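Local coordinates for CBS domain-containing predicted protein TM0935 (Thermotoga maritima, PDB 1O50) that is of unknown function but pairs two CBS domains in one chain, a fold that in relatives often binds adenosyl ligands and regulates attached domains, at residues K25-E30 / R49-A54; V108-P113 / M129-E134. One frame throughout, in Å; residues are numbered along the deposited sequence.

Interaction 1 of 2, residues K25-E30 / R49-A54; sequences KPTVVE and RTVYVA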
loop_
_atom_site.group_PDB
_atom_site.type_symbol
_atom_site.label_atom_id
_atom_site.label_comp_id
_atom_site.label_asym_id
_atom_site.label_seq_id
_atom_site.Cartn_x
_atom_site.Cartn_y
_atom_site.Cartn_z
ATOM N N LYS A 25 -14.580 4.836 -0.746
ATOM C CA LYS A 25 -15.447 4.396 -1.858
ATOM C C LYS A 25 -14.704 3.324 -2.606
ATOM O O LYS A 25 -13.616 3.604 -3.109
ATOM C CB LYS A 25 -15.742 5.529 -2.855
ATOM C CG LYS A 25 -15.968 6.940 -2.245
ATOM C CD LYS A 25 -14.710 7.877 -2.373
ATOM C CE LYS A 25 -14.534 8.434 -3.816
ATOM N NZ LYS A 25 -13.911 7.430 -4.755
ATOM N N PRO A 26 -15.247 2.111 -2.692
ATOM C CA PRO A 26 -14.576 1.044 -3.432
ATOM C C PRO A 26 -14.419 1.417 -4.910
ATOM O O PRO A 26 -15.306 2.015 -5.496
ATOM C CB PRO A 26 -15.506 -0.167 -3.284
ATOM C CG PRO A 26 -16.489 0.188 -2.248
ATOM C CD PRO A 26 -16.536 1.677 -2.131
ATOM N N THR A 27 -13.269 1.095 -5.468
ATOM C CA THR A 27 -13.002 1.243 -6.890
ATOM C C THR A 27 -13.257 -0.050 -7.609
ATOM O O THR A 27 -12.505 -0.999 -7.447
ATOM C CB THR A 27 -11.548 1.611 -7.117
ATOM O OG1 THR A 27 -11.335 2.929 -6.607
ATOM C CG2 THR A 27 -11.230 1.698 -8.618
ATOM N N VAL A 28 -14.285 -0.035 -8.440
ATOM C CA VAL A 28 -14.804 -1.217 -9.093
ATOM C C VAL A 28 -14.820 -1.054 -10.644
ATOM O O VAL A 28 -15.458 -0.133 -11.176
ATOM C CB VAL A 28 -16.278 -1.489 -8.669
ATOM C CG1 VAL A 28 -16.716 -2.819 -9.188
ATOM C CG2 VAL A 28 -16.442 -1.463 -7.170
ATOM N N VAL A 29 -14.167 -2.010 -11.324
ATOM C CA VAL A 29 -14.058 -2.087 -12.777
ATOM C C VAL A 29 -14.740 -3.361 -13.293
ATOM O O VAL A 29 -15.188 -4.199 -12.519
ATOM C CB VAL A 29 -12.577 -2.040 -13.239
ATOM C CG1 VAL A 29 -11.912 -0.719 -12.787
ATOM C CG2 VAL A 29 -11.794 -3.180 -12.716
ATOM N N GLU A 30 -14.866 -3.432 -14.613
ATOM C CA GLU A 30 -15.404 -4.578 -15.345
ATOM C C GLU A 30 -14.246 -5.415 -15.877
ATOM O O GLU A 30 -13.130 -4.948 -15.920
ATOM C CB GLU A 30 -16.237 -4.083 -16.526
ATOM C CG GLU A 30 -17.526 -3.343 -16.162
ATOM C CD GLU A 30 -18.616 -4.242 -15.606
ATOM O OE1 GLU A 30 -19.037 -4.010 -14.444
ATOM O OE2 GLU A 30 -19.068 -5.187 -16.312
ATOM N N ARG A 49 -6.040 1.082 -2.688
ATOM C CA ARG A 49 -4.956 0.109 -2.539
ATOM C C ARG A 49 -5.286 -1.215 -3.197
ATOM O O ARG A 49 -4.374 -2.026 -3.482
ATOM C CB ARG A 49 -4.548 -0.039 -1.053
ATOM C CG ARG A 49 -3.651 1.122 -0.563
ATOM C CD ARG A 49 -3.744 1.277 0.929
ATOM N NE ARG A 49 -2.692 2.087 1.525
ATOM C CZ ARG A 49 -2.735 3.379 1.728
ATOM N NH1 ARG A 49 -3.768 4.111 1.313
ATOM N NH2 ARG A 49 -1.718 3.952 2.361
ATOM N N THR A 50 -6.563 -1.442 -3.430
ATOM C CA THR A 50 -7.040 -2.617 -4.135
ATOM C C THR A 50 -8.216 -2.205 -5.051
ATOM O O THR A 50 -9.185 -1.548 -4.599
ATOM C CB THR A 50 -7.484 -3.745 -3.165
ATOM O OG1 THR A 50 -6.439 -4.082 -2.217
ATOM C CG2 THR A 50 -7.708 -5.061 -3.953
ATOM N N VAL A 51 -8.104 -2.564 -6.341
ATOM C CA VAL A 51 -9.200 -2.498 -7.294
ATOM C C VAL A 51 -10.005 -3.800 -7.350
ATOM O O VAL A 51 -9.445 -4.886 -7.372
ATOM C CB VAL A 51 -8.679 -2.078 -8.699
ATOM C CG1 VAL A 51 -9.817 -2.085 -9.698
ATOM C CG2 VAL A 51 -8.051 -0.656 -8.616
ATOM N N TYR A 52 -11.312 -3.667 -7.398
ATOM C CA TYR A 52 -12.207 -4.811 -7.506
ATOM C C TYR A 52 -12.755 -4.882 -8.924
ATOM O O TYR A 52 -12.889 -3.863 -9.603
ATOM C CB TYR A 52 -13.373 -4.712 -6.499
ATOM C CG TYR A 52 -12.903 -4.333 -5.101
ATOM C CD1 TYR A 52 -11.872 -5.046 -4.485
ATOM C CD2 TYR A 52 -13.470 -3.268 -4.393
ATOM C CE1 TYR A 52 -11.416 -4.708 -3.235
ATOM C CE2 TYR A 52 -13.000 -2.932 -3.109
ATOM C CZ TYR A 52 -11.981 -3.662 -2.553
ATOM O OH TYR A 52 -11.511 -3.360 -1.305
ATOM N N VAL A 53 -13.109 -6.100 -9.319
ATOM C CA VAL A 53 -13.672 -6.414 -10.624
ATOM C C VAL A 53 -15.006 -7.123 -10.405
ATOM O O VAL A 53 -15.089 -8.149 -9.712
ATOM C CB VAL A 53 -12.693 -7.329 -11.452
ATOM C CG1 VAL A 53 -13.195 -7.522 -12.896
ATOM C CG2 VAL A 53 -11.301 -6.767 -11.445
ATOM N N ALA A 54 -16.052 -6.562 -10.994
ATOM C CA ALA A 54 -17.381 -7.112 -10.873
ATOM C C ALA A 54 -17.946 -7.514 -12.238
ATOM O O ALA A 54 -17.461 -7.086 -13.295
ATOM C CB ALA A 54 -18.295 -6.118 -10.195
HETATM O O HOH W 1 -10.972 0.240 -3.857
HETATM O O HOH W 2 -17.474 -7.536 -15.835
#
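Tyr52 meets Pro26 through the edge of its ring: Pro26 CB lies in the ring plane, 3.7 Å from Tyr52 CE2, and Val28 CG2 is near the same plane. Thr50 O sits above one ring face, offset toward the rim. The ring's hydroxyl is hydrogen-bonded to Asp141, in the second CBS domain. An alanine in place of Tyr52 would probably leave Pro26 CB without its aromatic neighbour and Asp141 without this hydroxyl partner. Val28 CG1, anti to the backbone N (chi1 -171°), touches Ala54 CB at 3.8 Å on the same side of the sheet.

The other side carries Thr27, Val29, Val51 and Val53. Val29 CG2 lies between its backbone N and carbonyl carbon, and from there it reaches both Val51 CG1 and Val53 CG2, each 3.8 Å away; the side chains of Val29 and Val51 cross at about a right angle. Helix 35-44 covers this face, with Ile38 and Ile42 against Val51.

The backbones run parallel, joined by nearly straight bonds from Tyr52 N to Thr27 O (2.9 Å), Val29 N to Tyr52 O (2.8 Å) and Ala54 N to Val29 O (2.9 Å). Beyond them, Glu30 bends at chi2, and a water donates to both Glu30 OE2 and Ala54 O. Two parallel strands, 27-29 and 50-55, joined through helix 35-44 form a beta-alpha-beta unit, part of the beta-alpha-beta-beta-alpha arrangement of the CBS domain, which strand 58-64 and helix 65-77 complete.

Interaction 2 of 2, residues V108-P113 / M129-E134; sequences VHMDTP and MPVVDE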
loop_
_atom_site.group_PDB
_atom_site.type_symbol
_atom_site.label_atom_id
_atom_site.label_comp_id
_atom_site.label_asym_id
_atom_site.label_seq_id
_atom_site.Cartn_x
_atom_site.Cartn_y
_atom_site.Cartn_z
ATOM N N VAL A 108 -14.183 -9.831 3.290
ATOM C CA VAL A 108 -14.710 -9.988 4.638
ATOM C C VAL A 108 -16.236 -9.766 4.679
ATOM O O VAL A 108 -16.829 -9.383 3.698
ATOM C CB VAL A 108 -13.952 -9.101 5.653
ATOM C CG1 VAL A 108 -12.486 -9.560 5.758
ATOM C CG2 VAL A 108 -14.011 -7.623 5.312
ATOM N N HIS A 109 -16.852 -10.046 5.818
ATOM C CA HIS A 109 -18.247 -9.685 6.072
ATOM C C HIS A 109 -18.303 -8.722 7.246
ATOM O O HIS A 109 -17.343 -8.565 7.952
ATOM C CB HIS A 109 -19.081 -10.913 6.418
ATOM C CG HIS A 109 -19.037 -11.996 5.389
ATOM N ND1 HIS A 109 -19.667 -11.889 4.167
ATOM C CD2 HIS A 109 -18.478 -13.229 5.415
ATOM C CE1 HIS A 109 -19.499 -13.007 3.485
ATOM N NE2 HIS A 109 -18.766 -13.829 4.213
ATOM N N MET A 110 -19.463 -8.124 7.476
ATOM C CA MET A 110 -19.673 -7.191 8.595
ATOM C C MET A 110 -19.374 -7.809 9.975
ATOM O O MET A 110 -18.826 -7.141 10.870
ATOM C CB MET A 110 -21.109 -6.628 8.547
ATOM C CG MET A 110 -21.336 -5.604 7.438
ATOM S SD MET A 110 -20.280 -4.190 7.633
ATOM C CE MET A 110 -20.452 -3.341 6.008
ATOM N N ASP A 111 -19.705 -9.087 10.127
ATOM C CA ASP A 111 -19.592 -9.774 11.406
ATOM C C ASP A 111 -18.226 -10.446 11.558
ATOM O O ASP A 111 -17.929 -11.014 12.592
ATOM C CB ASP A 111 -20.806 -10.707 11.632
ATOM C CG ASP A 111 -22.129 -9.916 11.850
ATOM O OD1 ASP A 111 -23.240 -10.452 11.556
ATOM O OD2 ASP A 111 -22.151 -8.743 12.310
ATOM N N THR A 112 -17.372 -10.331 10.550
ATOM C CA THR A 112 -16.023 -10.893 10.624
ATOM C C THR A 112 -15.208 -10.238 11.740
ATOM O O THR A 112 -15.174 -8.998 11.827
ATOM C CB THR A 112 -15.298 -10.676 9.277
ATOM O OG1 THR A 112 -16.031 -11.335 8.241
ATOM C CG2 THR A 112 -13.943 -11.333 9.257
ATOM N N PRO A 113 -14.554 -11.041 12.591
ATOM C CA PRO A 113 -13.596 -10.515 13.571
ATOM C C PRO A 113 -12.537 -9.625 12.941
ATOM O O PRO A 113 -11.948 -10.010 11.932
ATOM C CB PRO A 113 -12.948 -11.785 14.131
ATOM C CG PRO A 113 -14.020 -12.762 14.069
ATOM C CD PRO A 113 -14.693 -12.500 12.744
ATOM N N MET A 129 -9.789 -4.428 1.278
ATOM C CA MET A 129 -10.609 -5.583 1.021
ATOM C C MET A 129 -12.005 -5.095 0.975
ATOM O O MET A 129 -12.349 -4.182 1.710
ATOM C CB MET A 129 -10.536 -6.578 2.174
ATOM C CG MET A 129 -9.446 -7.533 2.076
ATOM S SD MET A 129 -9.424 -8.803 3.360
ATOM C CE MET A 129 -9.271 -7.792 4.694
ATOM N N PRO A 130 -12.858 -5.752 0.179
ATOM C CA PRO A 130 -14.263 -5.380 0.127
ATOM C C PRO A 130 -15.006 -6.117 1.217
ATOM O O PRO A 130 -14.569 -7.176 1.644
ATOM C CB PRO A 130 -14.681 -5.884 -1.254
ATOM C CG PRO A 130 -13.881 -7.104 -1.443
ATOM C CD PRO A 130 -12.578 -6.884 -0.728
ATOM N N VAL A 131 -16.119 -5.541 1.662
ATOM C CA VAL A 131 -17.023 -6.192 2.591
ATOM C C VAL A 131 -18.230 -6.600 1.765
ATOM O O VAL A 131 -18.818 -5.784 1.071
ATOM C CB VAL A 131 -17.431 -5.242 3.744
ATOM C CG1 VAL A 131 -18.293 -5.952 4.745
ATOM C CG2 VAL A 131 -16.156 -4.629 4.400
ATOM N N VAL A 132 -18.576 -7.876 1.817
ATOM C CA VAL A 132 -19.585 -8.410 0.933
ATOM C C VAL A 132 -20.731 -8.976 1.753
ATOM O O VAL A 132 -20.559 -9.332 2.921
ATOM C CB VAL A 132 -19.026 -9.508 -0.038
ATOM C CG1 VAL A 132 -17.843 -8.981 -0.842
ATOM C CG2 VAL A 132 -18.644 -10.807 0.703
ATOM N N ASP A 133 -21.897 -9.050 1.127
ATOM C CA ASP A 133 -23.047 -9.670 1.745
ATOM C C ASP A 133 -23.015 -11.134 1.350
ATOM O O ASP A 133 -21.972 -11.633 0.934
ATOM C CB ASP A 133 -24.347 -8.947 1.362
ATOM C CG ASP A 133 -24.665 -8.996 -0.136
ATOM O OD1 ASP A 133 -24.035 -9.763 -0.900
ATOM O OD2 ASP A 133 -25.565 -8.279 -0.625
ATOM N N GLU A 134 -24.133 -11.834 1.477
ATOM C CA GLU A 134 -24.111 -13.278 1.315
ATOM C C GLU A 134 -24.345 -13.724 -0.112
ATOM O O GLU A 134 -24.405 -14.920 -0.372
ATOM C CB GLU A 134 -25.148 -13.944 2.223
ATOM C CG GLU A 134 -24.597 -15.205 2.873
ATOM C CD GLU A 134 -23.654 -14.897 4.030
ATOM O OE1 GLU A 134 -22.430 -14.739 3.810
ATOM O OE2 GLU A 134 -24.153 -14.811 5.170
HETATM O O HOH W 3 -21.653 -8.365 5.353
#
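Val108 and Val131 form a single backbone bridge, with Val108 N hydrogen-bonded to Pro130 O (3.1 Å) and Val132 N to Val108 O (3.0 Å). Val108 then splits its branches: CG1 reaches Met129 CE, the two side chains crossing at about a right angle, while CG2 lies 3.8 Å from Val131 CG2. Ala117 and Leu120 of helix 114-124 also pack on Val108. This probably corresponds to the first CBS domain's beta-alpha-beta unit, with a loop, helix 114-124 and strand 128-132 in sequence, although 108-113 forms no regular strand.

His109 ND1 donates to Val132 O at 3.0 Å; the oxygen lies close to the ring plane, whereas the donor stands 47° out of the carbonyl plane. A water hydrogen-bonded to Met110 N also donates to Val132 O. Val132 CG2 approaches His109 CE1 at 3.6 Å, and Glu134 OE1 comes within 3.4 Å of the same carbon, with ring and carboxylate planes 73° apart. The backbone turns at His109 to Thr112 (type I), where Thr112 OG1 accepts from His109 N (2.9 Å). Met110 CE lies 3.6 Å from Val131 CG1, the side chains crossing at about a right angle.

How the interactions relate
Interactions 1 and 2 follow one another along the chain and belong to different CBS domains, their centres about 15 Å apart. In both, an earlier segment, a short strand in 25-30 and a loop in 108-113, pairs with the strand that follows a helix, but 25-30 makes a parallel strand pair with 49-54, whereas 108-113 makes a single bridge to 129-134. They touch where Tyr52 OH probably hydrogen-bonds to Met129 O, 3.2 Å away. Thr50 OG1 adds a hydrogen bond to the backbone of Glu128, and Leu59 packs against Tyr52 as well as against Pro130 and Val132. Strands 50-55 and 128-132 therefore meet where the two CBS domains pack together.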